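PDB 3GYK: 27kDa outer membrane protein from Silicibacter pomeroyi, which probably acts as a thiol-disulfide oxidoreductase through its DsbA-like thioredoxin domain, the part of the longer protein present here. Local coordinates for residues A[5-9]-A[149-153]; A[22-26]-A[168-172]; A[58-62]-A[129-134]. Numbering follows the deposited sequence.

Contact 1 (A[5-9]-A[149-153]); sequences RDSLF and VVEDA. With EDO (1,2-ethanediol), chain H.
Phe9 lays the edge of its ring against the end of strand 147-150: CZ stops 3.3 Å from the backbone O of Glu151, and CE1 lies 4.0 Å from Val149 CG1. Its chi1 is m, and CA-to-CB points toward the strand. One residue earlier, the CA-to-CB bond of Leu8 (m, t) also points toward segment 149-153, with CD1 a looser 4.5 Å from Val149 CG1. Segment 5-9 ends helix 3-9, in which Phe9 N bonds to Arg5 O at 2.8 Å; its backbone stays well clear of the partner, the nearest CA pairs being Arg5-Glu151 at 8.5 Å and Leu8-Val149 at 8.6 Å. Segment 149-153 leaves extended geometry at a type II' turn, with Glu151 at phi/psi 53/-117 and bonds from Val150 N to Ala153 O and Ala153 N to Val150 O, both 2.9 Å. This is the tight beta hairpin of strands 147-150 and 153-155 at one edge of the thioredoxin-fold sheet; helix 3-9 lies on one face of that sheet, over strands 147-150 and 24-30. Across the hairpin tip, Arg5 (m, t, p) extends its guanidinium edge-on to two carboxylates: NH2 makes a hydrogen-bonded salt bridge to Glu151 OE1 at 3.0 Å, and NH1 a second salt bridge to Asp152 OD1 at 3.1 Å, weak as a hydrogen bond. Glu151 OE2 is held by Thr25 N. Away from the hairpin, 1,2-ethanediol O2 donates to Asp6 O at 3.1 Å.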
ATOM      1  N   ARG A   5      -7.575 -15.599  -4.771  1.00 23.10           N
ATOM      2  CA  ARG A   5      -6.306 -15.185  -5.334  1.00 21.59           C
ATOM      3  C   ARG A   5      -6.517 -14.016  -6.281  1.00 19.22           C
ATOM      4  O   ARG A   5      -5.788 -13.052  -6.218  1.00 18.44           O
ATOM      5  CB  ARG A   5      -5.585 -16.363  -6.006  1.00 22.50           C
ATOM      6  CG  ARG A   5      -5.047 -17.379  -4.963  1.00 25.86           C
ATOM      7  CD  ARG A   5      -4.133 -18.451  -5.578  1.00 28.48           C
ATOM      8  NE  ARG A   5      -3.017 -17.826  -6.295  1.00 29.56           N
ATOM      9  CZ  ARG A   5      -1.808 -17.601  -5.782  1.00 28.72           C
ATOM     10  NH1 ARG A   5      -1.520 -17.967  -4.533  1.00 28.83           N
ATOM     11  NH2 ARG A   5      -0.880 -17.007  -6.532  1.00 27.72           N
ATOM     12  N   ASP A   6      -7.537 -14.104  -7.123  1.00 17.03           N
ATOM     13  CA  ASP A   6      -7.860 -13.043  -8.063  1.00 15.79           C
ATOM     14  C   ASP A   6      -8.137 -11.722  -7.372  1.00 14.31           C
ATOM     15  O   ASP A   6      -7.635 -10.689  -7.813  1.00 13.67           O
ATOM     16  CB  ASP A   6      -9.049 -13.407  -8.946  1.00 16.41           C
ATOM     17  CG  ASP A   6      -8.658 -14.251 -10.129  1.00 19.42           C
ATOM     18  OD1 ASP A   6      -7.458 -14.308 -10.472  1.00 22.15           O
ATOM     19  OD2 ASP A   6      -9.570 -14.869 -10.715  1.00 20.76           O
ATOM     20  N   SER A   7      -8.916 -11.744  -6.289  0.50 13.25           N
ATOM     21  CA  SER A   7      -9.214 -10.501  -5.558  0.50 11.75           C
ATOM     22  C   SER A   7      -7.972  -9.908  -4.916  0.50 11.88           C
ATOM     23  O   SER A   7      -7.846  -8.685  -4.829  0.50 11.75           O
ATOM     24  CB  SER A   7     -10.257 -10.734  -4.467  0.50 12.24           C
ATOM     25  OG  SER A   7     -11.374 -11.398  -4.999  0.50  8.98           O
ATOM     26  N   LEU A   8      -7.063 -10.768  -4.458  1.00 11.20           N
ATOM     27  CA  LEU A   8      -5.889 -10.276  -3.742  1.00 11.86           C
ATOM     28  C   LEU A   8      -4.790  -9.829  -4.689  1.00 11.42           C
ATOM     29  O   LEU A   8      -4.134  -8.804  -4.467  1.00 12.33           O
ATOM     30  CB  LEU A   8      -5.331 -11.317  -2.777  1.00 12.20           C
ATOM     31  CG  LEU A   8      -6.136 -11.441  -1.481  1.00 16.42           C
ATOM     32  CD1 LEU A   8      -5.671 -12.663  -0.732  1.00 19.22           C
ATOM     33  CD2 LEU A   8      -5.970 -10.171  -0.639  1.00 20.32           C
ATOM     34  N   PHE A   9      -4.569 -10.616  -5.731  1.00 11.36           N
ATOM     35  CA  PHE A   9      -3.361 -10.416  -6.513  1.00 12.22           C
ATOM     36  C   PHE A   9      -3.620  -9.821  -7.882  1.00 13.00           C
ATOM     37  O   PHE A   9      -2.673  -9.296  -8.496  1.00 14.72           O
ATOM     38  CB  PHE A   9      -2.604 -11.738  -6.677  1.00 12.55           C
ATOM     39  CG  PHE A   9      -2.217 -12.422  -5.361  1.00 13.66           C
ATOM     40  CD1 PHE A   9      -1.888 -11.693  -4.228  1.00 14.92           C
ATOM     41  CD2 PHE A   9      -2.135 -13.814  -5.303  1.00 19.66           C
ATOM     42  CE1 PHE A   9      -1.527 -12.339  -3.038  1.00 17.79           C
ATOM     43  CE2 PHE A   9      -1.766 -14.473  -4.113  1.00 19.10           C
ATOM     44  CZ  PHE A   9      -1.473 -13.729  -2.986  1.00 15.39           C
ATOM     45  N   VAL A 149       0.073 -10.089   3.183  1.00 10.88           N
ATOM     46  CA  VAL A 149      -0.154 -11.420   2.610  1.00  9.74           C
ATOM     47  C   VAL A 149       1.102 -11.705   1.817  1.00 10.14           C
ATOM     48  O   VAL A 149       1.603 -10.822   1.108  1.00 10.77           O
ATOM     49  CB  VAL A 149      -1.354 -11.416   1.603  1.00  9.76           C
ATOM     50  CG1 VAL A 149      -1.556 -12.804   0.981  1.00 10.41           C
ATOM     51  CG2 VAL A 149      -2.650 -10.941   2.283  1.00 11.07           C
ATOM     52  N   VAL A 150       1.637 -12.917   1.944  1.00 10.28           N
ATOM     53  CA  VAL A 150       2.783 -13.324   1.136  1.00 10.57           C
ATOM     54  C   VAL A 150       2.361 -14.632   0.472  1.00 10.14           C
ATOM     55  O   VAL A 150       2.423 -15.701   1.104  1.00 10.90           O
ATOM     56  CB  VAL A 150       4.082 -13.550   1.957  1.00 10.01           C
ATOM     57  CG1 VAL A 150       5.269 -13.944   0.999  1.00 10.63           C
ATOM     58  CG2 VAL A 150       4.410 -12.289   2.800  1.00 10.67           C
ATOM     59  N   GLU A 151       1.905 -14.528  -0.785  1.00 11.27           N
ATOM     60  CA  GLU A 151       1.321 -15.669  -1.530  1.00 11.04           C
ATOM     61  C   GLU A 151       0.202 -16.274  -0.679  1.00 11.75           C
ATOM     62  O   GLU A 151      -0.756 -15.590  -0.385  1.00 11.45           O
ATOM     63  CB  GLU A 151       2.354 -16.738  -1.935  1.00 12.63           C
ATOM     64  CG  GLU A 151       3.122 -16.481  -3.199  1.00 15.16           C
ATOM     65  CD  GLU A 151       2.260 -16.213  -4.435  1.00 11.83           C
ATOM     66  OE1 GLU A 151       1.620 -17.142  -4.952  1.00 13.02           O
ATOM     67  OE2 GLU A 151       2.299 -15.088  -4.928  1.00 13.63           O
ATOM     68  N   ASP A 152       0.346 -17.532  -0.267  1.00 12.49           N
ATOM     69  CA  ASP A 152      -0.736 -18.195   0.475  1.00 13.90           C
ATOM     70  C   ASP A 152      -0.723 -17.896   1.970  1.00 13.60           C
ATOM     71  O   ASP A 152      -1.655 -18.293   2.677  1.00 15.46           O
ATOM     72  CB  ASP A 152      -0.684 -19.700   0.267  1.00 14.85           C
ATOM     73  CG  ASP A 152      -1.052 -20.105  -1.137  1.00 17.28           C
ATOM     74  OD1 ASP A 152      -1.835 -19.413  -1.797  1.00 21.44           O
ATOM     75  OD2 ASP A 152      -0.568 -21.158  -1.568  1.00 23.69           O
ATOM     76  N   ALA A 153       0.323 -17.238   2.443  1.00 12.32           N
ATOM     77  CA  ALA A 153       0.520 -17.005   3.880  1.00 12.08           C
ATOM     78  C   ALA A 153      -0.049 -15.653   4.303  1.00 11.10           C
ATOM     79  O   ALA A 153       0.067 -14.654   3.583  1.00 12.22           O
ATOM     80  CB  ALA A 153       1.989 -17.097   4.252  1.00 12.22           C
TER
HETATM   81  C1  EDO H 176     -10.940  -8.352 -10.693  1.00 41.56           C
HETATM   82  O1  EDO H 176     -12.351  -8.350 -10.974  1.00 39.98           O
HETATM   83  C2  EDO H 176     -10.667  -9.277  -9.512  1.00 41.00           C
HETATM   84  O2  EDO H 176      -9.756  -8.640  -8.600  1.00 39.73           O

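Contact 2 (A[22-26]-A[168-172]); sequences GDVTV and VDRAR
Val24 (chi1 t) is the centre of a small apolar cluster: its CG1 meets Val168 CG2 at 4.0 Å, while its CG2 touches Ala171 CB at 4.2 Å and Arg172 CG at 3.6 Å. The arrangement is the helix-on-sheet layer of the thioredoxin fold, with the C-terminal helix 161-174 packed over the central strand 24-30 and running roughly antiparallel to it. The axes of strand 24-26 and helix 168-172 approach to 9.1 Å, with 143° between their N-to-C directions, and the closest CA pair is Val24-Val168 at 6.5 Å. Val26, also t at chi1, adds its CG2 at 4.0 Å from Val168 CG2, whereas Thr25 between them points away. Val150 and Val54 of the flanking strands also touch Val168. At the solvent side the strand gives way to Asp23 (chi1 p, phi/psi -87/-6), which meets the extended Arg172 (m, t, t) in a salt bridge. Arg172 NH1 is also paired with Asp51, and its NE donates to Asp23 OD1 at 2.7 Å with an N-H...O angle of 167°.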
ATOM      1  N   GLY A  22       6.655 -10.789 -11.052  1.00  8.63           N
ATOM      2  CA  GLY A  22       7.395 -11.517 -10.010  1.00  8.64           C
ATOM      3  C   GLY A  22       6.631 -12.772  -9.608  1.00  8.55           C
ATOM      4  O   GLY A  22       5.415 -12.800  -9.750  1.00  9.75           O
ATOM      5  N   ASP A  23       7.324 -13.808  -9.164  1.00  7.80           N
ATOM      6  CA  ASP A  23       6.644 -15.110  -8.915  1.00  7.51           C
ATOM      7  C   ASP A  23       6.043 -15.236  -7.519  1.00  7.43           C
ATOM      8  O   ASP A  23       5.381 -16.237  -7.226  1.00  7.41           O
ATOM      9  CB  ASP A  23       7.555 -16.302  -9.235  1.00  7.68           C
ATOM     10  CG  ASP A  23       8.705 -16.453  -8.257  1.00  8.10           C
ATOM     11  OD1 ASP A  23       8.939 -15.550  -7.421  1.00  8.31           O
ATOM     12  OD2 ASP A  23       9.403 -17.484  -8.357  1.00 13.26           O
ATOM     13  N   VAL A  24       6.301 -14.246  -6.672  1.00  6.42           N
ATOM     14  CA  VAL A  24       5.684 -14.142  -5.334  1.00  7.73           C
ATOM     15  C   VAL A  24       5.069 -12.752  -5.213  1.00  9.00           C
ATOM     16  O   VAL A  24       5.757 -11.730  -5.454  1.00  9.91           O
ATOM     17  CB  VAL A  24       6.712 -14.368  -4.220  1.00  7.12           C
ATOM     18  CG1 VAL A  24       6.116 -14.081  -2.818  1.00  7.88           C
ATOM     19  CG2 VAL A  24       7.233 -15.773  -4.289  1.00  7.26           C
ATOM     20  N   THR A  25       3.783 -12.707  -4.852  1.00  9.42           N
ATOM     21  CA  THR A  25       3.116 -11.431  -4.544  1.00  9.09           C
ATOM     22  C   THR A  25       3.039 -11.182  -3.045  1.00 10.36           C
ATOM     23  O   THR A  25       2.588 -12.058  -2.283  1.00  9.88           O
ATOM     24  CB  THR A  25       1.684 -11.382  -5.130  1.00  9.46           C
ATOM     25  OG1 THR A  25       1.768 -11.471  -6.550  1.00  9.34           O
ATOM     26  CG2 THR A  25       0.982 -10.054  -4.787  1.00  8.35           C
ATOM     27  N   VAL A  26       3.486  -9.994  -2.641  1.00  9.83           N
ATOM     28  CA  VAL A  26       3.329  -9.521  -1.260  1.00 10.57           C
ATOM     29  C   VAL A  26       2.282  -8.434  -1.276  1.00 10.91           C
ATOM     30  O   VAL A  26       2.412  -7.474  -2.049  1.00 11.71           O
ATOM     31  CB  VAL A  26       4.658  -8.958  -0.686  1.00 10.21           C
ATOM     32  CG1 VAL A  26       4.413  -8.270   0.676  1.00 10.51           C
ATOM     33  CG2 VAL A  26       5.696 -10.065  -0.575  1.00 10.71           C
ATOM     34  N   VAL A 168       8.907 -14.936   1.638  1.00  8.59           N
ATOM     35  CA  VAL A 168       9.008 -15.024   0.187  1.00  8.89           C
ATOM     36  C   VAL A 168       9.722 -16.327  -0.199  1.00  9.06           C
ATOM     37  O   VAL A 168       9.255 -17.074  -1.082  1.00  9.15           O
ATOM     38  CB  VAL A 168       9.753 -13.800  -0.393  1.00  8.92           C
ATOM     39  CG1 VAL A 168      10.211 -14.051  -1.846  1.00  7.55           C
ATOM     40  CG2 VAL A 168       8.855 -12.576  -0.314  1.00  9.88           C
ATOM     41  N   ASP A 169      10.865 -16.599   0.439  1.00  8.43           N
ATOM     42  CA  ASP A 169      11.632 -17.813   0.104  1.00  9.70           C
ATOM     43  C   ASP A 169      10.800 -19.080   0.345  1.00 10.05           C
ATOM     44  O   ASP A 169      10.847 -20.035  -0.440  1.00  8.93           O
ATOM     45  CB  ASP A 169      12.948 -17.893   0.903  1.00  9.65           C
ATOM     46  CG  ASP A 169      13.942 -16.777   0.536  1.00 13.39           C
ATOM     47  OD1 ASP A 169      13.787 -16.111  -0.520  1.00 13.31           O
ATOM     48  OD2 ASP A 169      14.886 -16.569   1.324  1.00 17.26           O
ATOM     49  N   ARG A 170      10.049 -19.083   1.442  1.00 11.26           N
ATOM     50  CA  ARG A 170       9.205 -20.251   1.791  1.00 12.27           C
ATOM     51  C   ARG A 170       8.110 -20.473   0.750  1.00 12.07           C
ATOM     52  O   ARG A 170       7.816 -21.610   0.381  1.00 12.22           O
ATOM     53  CB  ARG A 170       8.579 -20.075   3.185  1.00 12.84           C
ATOM     54  CG  ARG A 170       9.514 -20.511   4.271  1.00 16.34           C
ATOM     55  CD  ARG A 170       9.007 -20.174   5.681  1.00 22.46           C
ATOM     56  NE  ARG A 170      10.150 -20.183   6.595  1.00 28.08           N
ATOM     57  CZ  ARG A 170      10.702 -21.288   7.102  1.00 30.53           C
ATOM     58  NH1 ARG A 170      10.206 -22.491   6.812  1.00 30.78           N
ATOM     59  NH2 ARG A 170      11.754 -21.191   7.912  1.00 32.76           N
ATOM     60  N   ALA A 171       7.531 -19.372   0.278  1.00 11.87           N
ATOM     61  CA  ALA A 171       6.498 -19.419  -0.747  1.00 12.47           C
ATOM     62  C   ALA A 171       7.039 -20.042  -2.018  1.00 12.91           C
ATOM     63  O   ALA A 171       6.373 -20.866  -2.653  1.00 12.80           O
ATOM     64  CB  ALA A 171       5.921 -17.993  -1.015  1.00 12.00           C
ATOM     65  N   ARG A 172       8.274 -19.687  -2.371  1.00 13.60           N
ATOM     66  CA  ARG A 172       8.886 -20.250  -3.576  1.00 14.40           C
ATOM     67  C   ARG A 172       9.160 -21.727  -3.399  1.00 16.39           C
ATOM     68  O   ARG A 172       8.946 -22.509  -4.324  1.00 16.49           O
ATOM     69  CB  ARG A 172      10.178 -19.519  -3.937  1.00 14.15           C
ATOM     70  CG  ARG A 172       9.914 -18.113  -4.364  1.00 12.43           C
ATOM     71  CD  ARG A 172      11.119 -17.491  -5.050  1.00 12.43           C
ATOM     72  NE  ARG A 172      10.788 -16.132  -5.475  1.00  8.84           N
ATOM     73  CZ  ARG A 172      11.425 -15.039  -5.056  1.00  9.08           C
ATOM     74  NH1 ARG A 172      12.481 -15.142  -4.248  1.00  5.34           N
ATOM     75  NH2 ARG A 172      11.049 -13.849  -5.503  1.00  7.15           N
TER

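Contact 3 (A[58-62]-A[129-134]); sequences YREWP and HIAQSM
Hydrogen bonds join the end of strand 54-60 to helix 124-140. Ser133 OG is the hub, donating to Glu60 O at 2.8 Å and accepting from Arg59 NE at 3.0 Å. Arg59 NH2 adds a weak bond to His129 O at 2.9 Å. The backbone N of Glu60 donates to His129 NE2 at 2.9 Å, so an imidazole from the helix takes up a main-chain donor near the strand's end. The backbones come close: CA atoms of Trp61 and Ser133 are 5.6 Å apart, and the axes of strand 58-60 and helix 129-134 pass at 7.6 Å, nearly perpendicular (100°). Stacking follows from the folded Arg59 rotamer (m, m, m), which lays the guanidinium flat on the His129 ring (chi1 t), centres 4.0 Å apart and planes at 14°, a nearly parallel guanidinium-imidazole stack. Apolar contacts continue beyond the strand: Pro62 CG on Ile130 CG2 at 3.7 Å, and the Trp61 indole edge on the selenomethionine Met134, CD1 to CG at 3.8 Å. Arg59 NH1 forms a salt bridge with Asp11, His129 ND1 is hydrogen-bonded to Asn13 O, and Glu60 OE2 to the hydroxyls of Tyr32 and Tyr84. The pairing thus joins a sheet strand of the DsbA-like thioredoxin domain to the long helix 124-140, with strand 24-30 bonded alongside through Phe30 and helix 66-77 packed against Glu60, Pro62 and His129.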
ATOM      1  N   TYR A  58      -0.582  -3.054  -3.260  1.00 10.51           N
ATOM      2  CA  TYR A  58      -0.957  -2.177  -2.149  1.00 11.95           C
ATOM      3  C   TYR A  58      -2.456  -2.080  -1.925  1.00 12.37           C
ATOM      4  O   TYR A  58      -3.227  -1.849  -2.881  1.00 12.08           O
ATOM      5  CB  TYR A  58      -0.395  -0.780  -2.403  1.00 11.95           C
ATOM      6  CG  TYR A  58       1.049  -0.589  -1.996  1.00 13.99           C
ATOM      7  CD1 TYR A  58       1.773  -1.596  -1.358  1.00 17.03           C
ATOM      8  CD2 TYR A  58       1.661   0.628  -2.190  1.00 15.41           C
ATOM      9  CE1 TYR A  58       3.096  -1.379  -0.926  1.00 16.79           C
ATOM     10  CE2 TYR A  58       2.975   0.849  -1.777  1.00 16.66           C
ATOM     11  CZ  TYR A  58       3.678  -0.150  -1.141  1.00 16.37           C
ATOM     12  OH  TYR A  58       4.975   0.086  -0.746  1.00 17.87           O
ATOM     13  N   ARG A  59      -2.868  -2.231  -0.661  1.00 10.90           N
ATOM     14  CA  ARG A  59      -4.229  -1.952  -0.250  1.00 10.46           C
ATOM     15  C   ARG A  59      -4.185  -0.744   0.702  1.00 10.51           C
ATOM     16  O   ARG A  59      -3.687  -0.833   1.854  1.00 11.31           O
ATOM     17  CB  ARG A  59      -4.855  -3.138   0.517  1.00 11.08           C
ATOM     18  CG  ARG A  59      -5.037  -4.461  -0.288  1.00  9.84           C
ATOM     19  CD  ARG A  59      -5.728  -4.303  -1.659  1.00 12.38           C
ATOM     20  NE  ARG A  59      -6.911  -3.439  -1.665  1.00 12.58           N
ATOM     21  CZ  ARG A  59      -7.769  -3.393  -2.681  1.00 10.16           C
ATOM     22  NH1 ARG A  59      -7.586  -4.218  -3.740  1.00  8.85           N
ATOM     23  NH2 ARG A  59      -8.773  -2.502  -2.679  1.00  9.50           N
ATOM     24  N   GLU A  60      -4.695   0.374   0.217  1.00  9.73           N
ATOM     25  CA  GLU A  60      -4.851   1.556   1.070  1.00  9.72           C
ATOM     26  C   GLU A  60      -6.003   1.255   1.992  1.00  9.93           C
ATOM     27  O   GLU A  60      -7.139   1.040   1.534  1.00 10.65           O
ATOM     28  CB  GLU A  60      -5.167   2.769   0.187  1.00 10.70           C
ATOM     29  CG  GLU A  60      -4.055   3.117  -0.782  1.00 11.24           C
ATOM     30  CD  GLU A  60      -3.088   4.172  -0.193  1.00 11.34           C
ATOM     31  OE1 GLU A  60      -3.358   4.671   0.921  1.00 12.51           O
ATOM     32  OE2 GLU A  60      -2.085   4.507  -0.866  1.00 13.72           O
ATOM     33  N   TRP A  61      -5.718   1.228   3.299  1.00 10.58           N
ATOM     34  CA  TRP A  61      -6.725   0.890   4.304  1.00 10.48           C
ATOM     35  C   TRP A  61      -6.697   1.951   5.401  1.00 10.46           C
ATOM     36  O   TRP A  61      -6.134   1.744   6.491  1.00  9.49           O
ATOM     37  CB  TRP A  61      -6.465  -0.517   4.868  1.00 10.61           C
ATOM     38  CG  TRP A  61      -7.566  -1.021   5.748  1.00 10.74           C
ATOM     39  CD1 TRP A  61      -8.897  -0.669   5.696  1.00 10.87           C
ATOM     40  CD2 TRP A  61      -7.443  -1.956   6.828  1.00 11.17           C
ATOM     41  NE1 TRP A  61      -9.601  -1.324   6.683  1.00 12.35           N
ATOM     42  CE2 TRP A  61      -8.738  -2.122   7.383  1.00 11.13           C
ATOM     43  CE3 TRP A  61      -6.366  -2.685   7.371  1.00 10.24           C
ATOM     44  CZ2 TRP A  61      -8.987  -2.956   8.479  1.00 11.78           C
ATOM     45  CZ3 TRP A  61      -6.625  -3.523   8.477  1.00 10.67           C
ATOM     46  CH2 TRP A  61      -7.908  -3.649   9.002  1.00 11.30           C
ATOM     47  N   PRO A  62      -7.246   3.139   5.080  1.00 11.04           N
ATOM     48  CA  PRO A  62      -7.235   4.239   6.052  1.00  9.71           C
ATOM     49  C   PRO A  62      -8.209   3.952   7.218  1.00 10.29           C
ATOM     50  O   PRO A  62      -9.421   3.827   7.008  1.00 11.86           O
ATOM     51  CB  PRO A  62      -7.675   5.443   5.216  1.00  9.08           C
ATOM     52  CG  PRO A  62      -8.565   4.827   4.109  1.00 10.06           C
ATOM     53  CD  PRO A  62      -7.756   3.571   3.754  1.00  9.71           C
ATOM     54  N   HIS A 129     -11.798   1.464  -4.202  1.00  7.10           N
ATOM     55  CA  HIS A 129     -10.571   0.821  -3.672  1.00  8.83           C
ATOM     56  C   HIS A 129     -10.632   0.715  -2.146  1.00  8.57           C
ATOM     57  O   HIS A 129     -10.416  -0.344  -1.554  1.00  8.25           O
ATOM     58  CB  HIS A 129      -9.310   1.573  -4.076  1.00  8.47           C
ATOM     59  CG  HIS A 129      -8.060   1.014  -3.465  1.00 10.78           C
ATOM     60  ND1 HIS A 129      -7.184   0.219  -4.172  1.00  9.69           N
ATOM     61  CD2 HIS A 129      -7.566   1.086  -2.199  1.00 10.34           C
ATOM     62  CE1 HIS A 129      -6.185  -0.146  -3.378  1.00 10.29           C
ATOM     63  NE2 HIS A 129      -6.404   0.352  -2.173  1.00 10.93           N
ATOM     64  N   ILE A 130     -10.916   1.832  -1.492  1.00  8.27           N
ATOM     65  CA  ILE A 130     -10.883   1.834  -0.020  1.00  8.08           C
ATOM     66  C   ILE A 130     -11.934   0.891   0.552  1.00  7.85           C
ATOM     67  O   ILE A 130     -11.657   0.169   1.521  1.00  8.63           O
ATOM     68  CB  ILE A 130     -11.027   3.280   0.520  1.00  8.43           C
ATOM     69  CG1 ILE A 130      -9.798   4.116   0.124  1.00  8.47           C
ATOM     70  CG2 ILE A 130     -11.183   3.266   2.049  1.00  9.38           C
ATOM     71  CD1 ILE A 130      -9.996   5.667   0.259  1.00 10.07           C
ATOM     72  N   ALA A 131     -13.126   0.867  -0.038  1.00  7.43           N
ATOM     73  CA  ALA A 131     -14.170  -0.040   0.422  1.00  6.70           C
ATOM     74  C   ALA A 131     -13.742  -1.498   0.279  1.00  8.01           C
ATOM     75  O   ALA A 131     -14.038  -2.331   1.151  1.00  6.96           O
ATOM     76  CB  ALA A 131     -15.471   0.191  -0.348  1.00  6.95           C
ATOM     77  N   GLN A 132     -13.067  -1.806  -0.842  1.00  7.45           N
ATOM     78  CA  GLN A 132     -12.586  -3.186  -1.038  1.00  8.27           C
ATOM     79  C   GLN A 132     -11.451  -3.518  -0.075  1.00  8.60           C
ATOM     80  O   GLN A 132     -11.349  -4.666   0.372  1.00  9.11           O
ATOM     81  CB  GLN A 132     -12.169  -3.398  -2.514  1.00  9.09           C
ATOM     82  CG  GLN A 132     -11.561  -4.767  -2.847  1.00  8.10           C
ATOM     83  CD  GLN A 132     -12.501  -5.940  -2.659  1.00  8.84           C
ATOM     84  OE1 GLN A 132     -13.621  -5.814  -2.148  1.00  9.73           O
ATOM     85  NE2 GLN A 132     -12.058  -7.124  -3.138  1.00  8.86           N
ATOM     86  N   SER A 133     -10.587  -2.548   0.247  1.00  7.82           N
ATOM     87  CA  SER A 133      -9.553  -2.815   1.263  1.00  9.28           C
ATOM     88  C   SER A 133     -10.203  -3.199   2.589  1.00 10.05           C
ATOM     89  O   SER A 133      -9.766  -4.167   3.233  1.00  9.36           O
ATOM     90  CB  SER A 133      -8.629  -1.634   1.463  1.00  9.02           C
ATOM     91  OG  SER A 133      -7.877  -1.339   0.292  1.00 10.14           O
HETATM   92  N   MSE A 134     -11.245  -2.463   2.990  1.00 10.07           N
HETATM   93  CA  MSE A 134     -11.974  -2.814   4.232  1.00 10.07           C
HETATM   94  C   MSE A 134     -12.532  -4.241   4.158  1.00 10.08           C
HETATM   95  O   MSE A 134     -12.456  -4.988   5.130  1.00 10.11           O
HETATM   96  CB  MSE A 134     -13.107  -1.816   4.539  1.00 10.68           C
HETATM   97  CG  MSE A 134     -12.528  -0.418   4.604  1.00 13.91           C
HETATM   98 SE   MSE A 134     -13.819   1.026   4.675  0.80 15.97          SE
HETATM   99  CE  MSE A 134     -12.465   2.322   5.322  1.00 22.77           C
TER

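All three contacts fasten a helix to the same mixed sheet, but at different depths. Contact 3 is buried, its centre about 9 Å from the centre of the chain, against about 14 and 17 Å for contacts 1 and 2; its polar groups are engaged by side-chain and main-chain hydrogen bonds, an outside salt bridge and a guanidinium stack. Contacts 1 and 2 combine an apolar patch with salt bridges at a more exposed edge, a network in contact 1 and one arginine-aspartate pair across the segments in contact 2. They use neighbouring strands and meet through the Glu151-Thr25 hydrogen bond and Phe9 packing on Thr25. Contact 3 barely touches contact 1, through Ser7 and Gln132, and does not touch contact 2.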